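Local coordinates for endo-1,4-beta-xylanase (Pseudoalteromonas haloplanktis, PDB 1H12), which hydrolyses internal beta-1,4 linkages of xylan as a cold-adapted glycoside hydrolase of family 8, at residues L235-V243 with P252-P262. Sequence-based numbering, arbitrary orientation.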
ATOM      1  N   LEU A 235      17.446  -2.062  -0.850  1.00  8.98           N
ATOM      2  CA  LEU A 235      16.812  -3.258  -0.301  1.00  8.93           C
ATOM      3  C   LEU A 235      15.992  -3.966  -1.384  1.00  8.82           C
ATOM      4  O   LEU A 235      16.078  -5.186  -1.534  1.00  8.95           O
ATOM      5  CB  LEU A 235      15.952  -2.871   0.928  1.00  9.51           C
ATOM      6  CG  LEU A 235      15.146  -3.954   1.637  1.00  9.96           C
ATOM      7  CD1 LEU A 235      13.898  -4.374   0.939  1.00  9.51           C
ATOM      8  CD2 LEU A 235      15.975  -5.141   1.978  1.00 11.42           C
ATOM      9  N   LEU A 236      15.165  -3.207  -2.089  1.00  8.29           N
ATOM     10  CA  LEU A 236      14.360  -3.807  -3.132  1.00  8.58           C
ATOM     11  C   LEU A 236      15.201  -4.394  -4.249  1.00  8.48           C
ATOM     12  O   LEU A 236      14.934  -5.494  -4.724  1.00  9.30           O
ATOM     13  CB  LEU A 236      13.319  -2.825  -3.677  1.00  8.64           C
ATOM     14  CG  LEU A 236      12.169  -2.499  -2.714  1.00  8.71           C
ATOM     15  CD1 LEU A 236      11.315  -1.415  -3.307  1.00  9.57           C
ATOM     16  CD2 LEU A 236      11.356  -3.768  -2.377  1.00  9.96           C
ATOM     17  N   LYS A 237      16.216  -3.670  -4.689  1.00  9.04           N
ATOM     18  CA  LYS A 237      17.126  -4.218  -5.704  1.00 10.32           C
ATOM     19  C   LYS A 237      17.744  -5.500  -5.240  1.00  9.64           C
ATOM     20  O   LYS A 237      17.823  -6.473  -5.994  1.00 10.39           O
ATOM     21  CB  LYS A 237      18.245  -3.191  -6.004  1.00 12.53           C
ATOM     22  CG  LYS A 237      17.897  -2.025  -6.727  1.00 19.13           C
ATOM     23  CD  LYS A 237      19.146  -1.097  -7.038  1.00 29.21           C
ATOM     24  CE  LYS A 237      19.097   0.117  -6.143  1.00 38.71           C
ATOM     25  NZ  LYS A 237      17.833   0.915  -6.397  1.00 48.12           N
ATOM     26  N   ASN A 238      18.222  -5.515  -4.020  1.00  9.60           N
ATOM     27  CA  ASN A 238      18.842  -6.717  -3.464  1.00 10.22           C
ATOM     28  C   ASN A 238      17.844  -7.858  -3.367  1.00  9.36           C
ATOM     29  O   ASN A 238      18.175  -9.008  -3.663  1.00 10.08           O
ATOM     30  CB  ASN A 238      19.463  -6.408  -2.105  1.00 10.82           C
ATOM     31  CG  ASN A 238      20.721  -5.570  -2.178  1.00 13.79           C
ATOM     32  OD1 ASN A 238      21.341  -5.449  -3.252  1.00 15.72           O
ATOM     33  ND2 ASN A 238      21.132  -5.007  -1.017  1.00 13.13           N
ATOM     34  N   HIS A 239      16.630  -7.555  -2.897  1.00  8.74           N
ATOM     35  CA  HIS A 239      15.602  -8.584  -2.802  1.00  8.55           C
ATOM     36  C   HIS A 239      15.298  -9.172  -4.161  1.00  8.43           C
ATOM     37  O   HIS A 239      15.213 -10.400  -4.307  1.00  9.18           O
ATOM     38  CB  HIS A 239      14.350  -7.961  -2.173  1.00  8.63           C
ATOM     39  CG  HIS A 239      13.287  -8.961  -1.825  1.00  8.05           C
ATOM     40  ND1 HIS A 239      13.476  -9.957  -0.906  1.00  8.85           N
ATOM     41  CD2 HIS A 239      12.036  -9.119  -2.300  1.00  8.51           C
ATOM     42  CE1 HIS A 239      12.330 -10.669  -0.827  1.00  8.86           C
ATOM     43  NE2 HIS A 239      11.441 -10.190  -1.674  1.00  8.78           N
ATOM     44  N   PHE A 240      15.137  -8.332  -5.157  1.00  8.83           N
ATOM     45  CA  PHE A 240      14.866  -8.821  -6.501  1.00  8.98           C
ATOM     46  C   PHE A 240      16.008  -9.632  -7.068  1.00  9.45           C
ATOM     47  O   PHE A 240      15.778 -10.582  -7.812  1.00 10.54           O
ATOM     48  CB  PHE A 240      14.352  -7.709  -7.419  1.00  9.08           C
ATOM     49  CG  PHE A 240      12.882  -7.459  -7.228  1.00  8.88           C
ATOM     50  CD1 PHE A 240      11.972  -8.351  -7.742  1.00  9.31           C
ATOM     51  CD2 PHE A 240      12.396  -6.342  -6.511  1.00  9.45           C
ATOM     52  CE1 PHE A 240      10.619  -8.172  -7.559  1.00  9.77           C
ATOM     53  CE2 PHE A 240      11.052  -6.163  -6.338  1.00  9.28           C
ATOM     54  CZ  PHE A 240      10.170  -7.088  -6.848  1.00 10.04           C
ATOM     55  N   THR A 241      17.240  -9.291  -6.758  1.00 10.11           N
ATOM     56  CA  THR A 241      18.379 -10.121  -7.148  1.00 10.73           C
ATOM     57  C   THR A 241      18.272 -11.484  -6.483  1.00 10.83           C
ATOM     58  O   THR A 241      18.482 -12.504  -7.123  1.00 11.85           O
ATOM     59  CB  THR A 241      19.681  -9.418  -6.774  1.00 12.56           C
ATOM     60  OG1 THR A 241      19.807  -8.178  -7.494  1.00 14.75           O
ATOM     61  CG2 THR A 241      20.920 -10.292  -7.081  1.00 15.15           C
ATOM     62  N   LYS A 242      17.970 -11.508  -5.216  1.00 10.21           N
ATOM     63  CA  LYS A 242      17.909 -12.746  -4.451  1.00 10.88           C
ATOM     64  C   LYS A 242      16.761 -13.626  -4.854  1.00 10.72           C
ATOM     65  O   LYS A 242      16.899 -14.850  -4.772  1.00 11.90           O
ATOM     66  CB  LYS A 242      17.890 -12.478  -2.948  1.00 12.64           C
ATOM     67  CG  LYS A 242      19.157 -11.808  -2.425  1.00 18.07           C
ATOM     68  CD  LYS A 242      20.030 -12.622  -1.900  1.00 28.21           C
ATOM     69  CE  LYS A 242      21.088 -11.846  -0.974  1.00 28.83           C
ATOM     70  NZ  LYS A 242      21.585 -13.045  -0.184  1.00 35.46           N
ATOM     71  N   VAL A 243      15.642 -13.059  -5.324  1.00  9.24           N
ATOM     72  CA  VAL A 243      14.536 -13.905  -5.769  1.00  9.42           C
ATOM     73  C   VAL A 243      14.584 -14.278  -7.251  1.00  9.74           C
ATOM     74  O   VAL A 243      13.740 -15.024  -7.712  1.00 10.10           O
ATOM     75  CB  VAL A 243      13.145 -13.341  -5.401  1.00  8.68           C
ATOM     76  CG1 VAL A 243      13.016 -13.178  -3.913  1.00  9.64           C
ATOM     77  CG2 VAL A 243      12.800 -12.065  -6.144  1.00  8.68           C
ATOM     78  N   PRO A 252       8.725 -11.613  -5.373  1.00  7.79           N
ATOM     79  CA  PRO A 252       9.155 -11.164  -4.070  1.00  7.51           C
ATOM     80  C   PRO A 252       8.366 -11.864  -2.961  1.00  7.73           C
ATOM     81  O   PRO A 252       7.322 -12.467  -3.228  1.00  8.32           O
ATOM     82  CB  PRO A 252       8.860  -9.670  -4.124  1.00  8.33           C
ATOM     83  CG  PRO A 252       7.608  -9.608  -4.979  1.00  8.53           C
ATOM     84  CD  PRO A 252       7.816 -10.669  -6.047  1.00  7.63           C
ATOM     85  N   THR A 253       8.872 -11.756  -1.724  1.00  7.72           N
ATOM     86  CA  THR A 253       8.336 -12.532  -0.618  1.00  7.51           C
ATOM     87  C   THR A 253       7.768 -11.643   0.492  1.00  7.25           C
ATOM     88  O   THR A 253       8.013 -10.435   0.546  1.00  7.76           O
ATOM     89  CB  THR A 253       9.347 -13.535  -0.076  1.00  7.59           C
ATOM     90  OG1 THR A 253      10.421 -12.875   0.599  1.00  8.95           O
ATOM     91  CG2 THR A 253       9.939 -14.363  -1.204  1.00  9.50           C
ATOM     92  N   PHE A 254       7.025 -12.284   1.370  1.00  6.91           N
ATOM     93  CA  PHE A 254       6.415 -11.680   2.543  1.00  7.38           C
ATOM     94  C   PHE A 254       7.431 -10.952   3.424  1.00  6.99           C
ATOM     95  O   PHE A 254       7.279  -9.783   3.754  1.00  7.54           O
ATOM     96  CB  PHE A 254       5.677 -12.807   3.294  1.00  7.48           C
ATOM     97  CG  PHE A 254       5.152 -12.466   4.647  1.00  7.60           C
ATOM     98  CD1 PHE A 254       4.713 -11.193   5.004  1.00  8.56           C
ATOM     99  CD2 PHE A 254       5.077 -13.469   5.614  1.00  8.98           C
ATOM    100  CE1 PHE A 254       4.233 -10.945   6.302  1.00 10.34           C
ATOM    101  CE2 PHE A 254       4.611 -13.234   6.895  1.00  9.29           C
ATOM    102  CZ  PHE A 254       4.207 -11.982   7.231  1.00 10.28           C
ATOM    103  N   LEU A 255       8.482 -11.680   3.837  1.00  7.34           N
ATOM    104  CA  LEU A 255       9.469 -11.180   4.761  1.00  7.33           C
ATOM    105  C   LEU A 255      10.868 -11.303   4.174  1.00  7.88           C
ATOM    106  O   LEU A 255      11.166 -12.215   3.400  1.00  8.54           O
ATOM    107  CB  LEU A 255       9.421 -11.936   6.103  1.00  8.51           C
ATOM    108  CG  LEU A 255       8.144 -11.720   6.903  1.00  8.30           C
ATOM    109  CD1 LEU A 255       8.126 -12.622   8.112  1.00  9.86           C
ATOM    110  CD2 LEU A 255       7.970 -10.263   7.326  1.00  9.86           C
ATOM    111  N   SER A 256      11.744 -10.371   4.583  1.00  7.97           N
ATOM    112  CA  SER A 256      13.103 -10.318   4.137  1.00  8.46           C
ATOM    113  C   SER A 256      14.025  -9.874   5.250  1.00  8.46           C
ATOM    114  O   SER A 256      13.641  -9.052   6.114  1.00  8.87           O
ATOM    115  CB  SER A 256      13.219  -9.281   2.984  1.00  9.58           C
ATOM    116  OG  SER A 256      14.524  -9.149   2.456  1.00 11.99           O
ATOM    117  N   ARG A 257      15.256 -10.329   5.217  1.00  8.82           N
ATOM    118  CA  ARG A 257      16.304  -9.730   6.021  1.00  9.26           C
ATOM    119  C   ARG A 257      16.725  -8.402   5.425  1.00 10.34           C
ATOM    120  O   ARG A 257      16.332  -8.047   4.308  1.00 10.53           O
ATOM    121  CB  ARG A 257      17.516 -10.701   6.127  1.00 11.65           C
ATOM    122  CG  ARG A 257      17.100 -12.036   6.680  1.00 12.48           C
ATOM    123  CD  ARG A 257      16.480 -11.869   8.035  1.00 13.26           C
ATOM    124  NE  ARG A 257      16.266 -13.135   8.752  1.00 14.61           N
ATOM    125  CZ  ARG A 257      15.771 -13.202   9.954  1.00 15.79           C
ATOM    126  NH1 ARG A 257      15.419 -12.095  10.601  1.00 17.49           N
ATOM    127  NH2 ARG A 257      15.591 -14.361  10.560  1.00 19.50           N
ATOM    128  N   LEU A 258      17.551  -7.643   6.148  1.00 10.94           N
ATOM    129  CA  LEU A 258      17.922  -6.297   5.709  1.00 11.54           C
ATOM    130  C   LEU A 258      18.842  -6.274   4.527  1.00 11.34           C
ATOM    131  O   LEU A 258      18.980  -5.262   3.889  1.00 13.38           O
ATOM    132  CB  LEU A 258      18.428  -5.490   6.889  1.00 12.66           C
ATOM    133  CG  LEU A 258      17.463  -5.283   8.026  1.00 15.81           C
ATOM    134  CD1 LEU A 258      17.997  -4.242   8.981  1.00 19.75           C
ATOM    135  CD2 LEU A 258      16.069  -4.997   7.688  1.00 16.50           C
ATOM    136  N   ASP A 259      19.436  -7.428   4.175  1.00 12.36           N
ATOM    137  CA  ASP A 259      20.236  -7.586   2.968  1.00 12.84           C
ATOM    138  C   ASP A 259      19.396  -8.016   1.753  1.00 12.59           C
ATOM    139  O   ASP A 259      19.959  -8.294   0.679  1.00 13.78           O
ATOM    140  CB  ASP A 259      21.419  -8.496   3.195  1.00 14.02           C
ATOM    141  CG  ASP A 259      21.034  -9.896   3.387  1.00 15.36           C
ATOM    142  OD1 ASP A 259      19.833 -10.269   3.476  1.00 13.61           O
ATOM    143  OD2 ASP A 259      21.939 -10.763   3.561  1.00 22.22           O
ATOM    144  N   GLY A 260      18.091  -8.145   1.922  1.00 11.20           N
ATOM    145  CA  GLY A 260      17.186  -8.574   0.878  1.00 10.95           C
ATOM    146  C   GLY A 260      16.922 -10.054   0.826  1.00 10.24           C
ATOM    147  O   GLY A 260      16.120 -10.506  -0.009  1.00 11.07           O
ATOM    148  N   SER A 261      17.568 -10.847   1.665  1.00 10.73           N
ATOM    149  CA  SER A 261      17.383 -12.275   1.624  1.00 11.66           C
ATOM    150  C   SER A 261      15.988 -12.654   2.111  1.00  9.68           C
ATOM    151  O   SER A 261      15.615 -12.296   3.233  1.00 10.19           O
ATOM    152  CB  SER A 261      18.385 -12.997   2.563  1.00 13.16           C
ATOM    153  OG  SER A 261      19.705 -12.779   2.153  1.00 16.32           O
ATOM    154  N   PRO A 262      15.205 -13.402   1.342  1.00  9.52           N
ATOM    155  CA  PRO A 262      13.937 -13.907   1.882  1.00  9.39           C
ATOM    156  C   PRO A 262      14.130 -14.619   3.197  1.00  9.19           C
ATOM    157  O   PRO A 262      15.066 -15.414   3.356  1.00 10.83           O
ATOM    158  CB  PRO A 262      13.428 -14.833   0.786  1.00 10.60           C
ATOM    159  CG  PRO A 262      14.029 -14.252  -0.479  1.00 10.98           C
ATOM    160  CD  PRO A 262      15.404 -13.800  -0.070  1.00 11.05           C
TER
HETATM  161  O   HOH W   1      19.732  -4.087   1.435  1.00 14.05           O
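His239 bonds both Gly260 and Thr253, so that one imidazole ties a returning loop to the helix it has just left, helix 219-243 of the (alpha/alpha)6 barrel known for glycoside hydrolase family 8. The loop bends back through a type I beta turn, Arg257 to Gly260, and both bonds lie close to the ring plane. ND1 donates to Gly260 O at 2.8 Å with an N-H...O angle of 160°, while NE2 accepts from the backbone N of Thr253 at 3.0 Å; together they fix the ring's rotation and imply that the proton sits on ND1. CG anti to the backbone N (chi1 -171°) carries the ring in between Pro252-Thr253 and Gly260. Pro252 CB lies in plane at the ring's edge, near NE2 and CD2, the two side chains crossing at about a right angle. Val243 CG1, from the same helix, covers one face, offset toward the rim, and itself packs against Pro262 CG of the loop at 3.7 Å. A leucine in its place would probably leave Gly260 O and Thr253 N without these partners and let the two arms of the loop shift. Gly260 itself packs so closely on the helix that a CB would strike His239 N. Alongside, Leu235 CD2 rests 3.6 Å from Leu258 O. Farther out, Lys242, bent at chi2 (-98°), brings NZ to 3.0 Å from Ser261 OG, and that hydroxyl donates in turn to Asp259 OD1, meeting it from above the carboxylate plane.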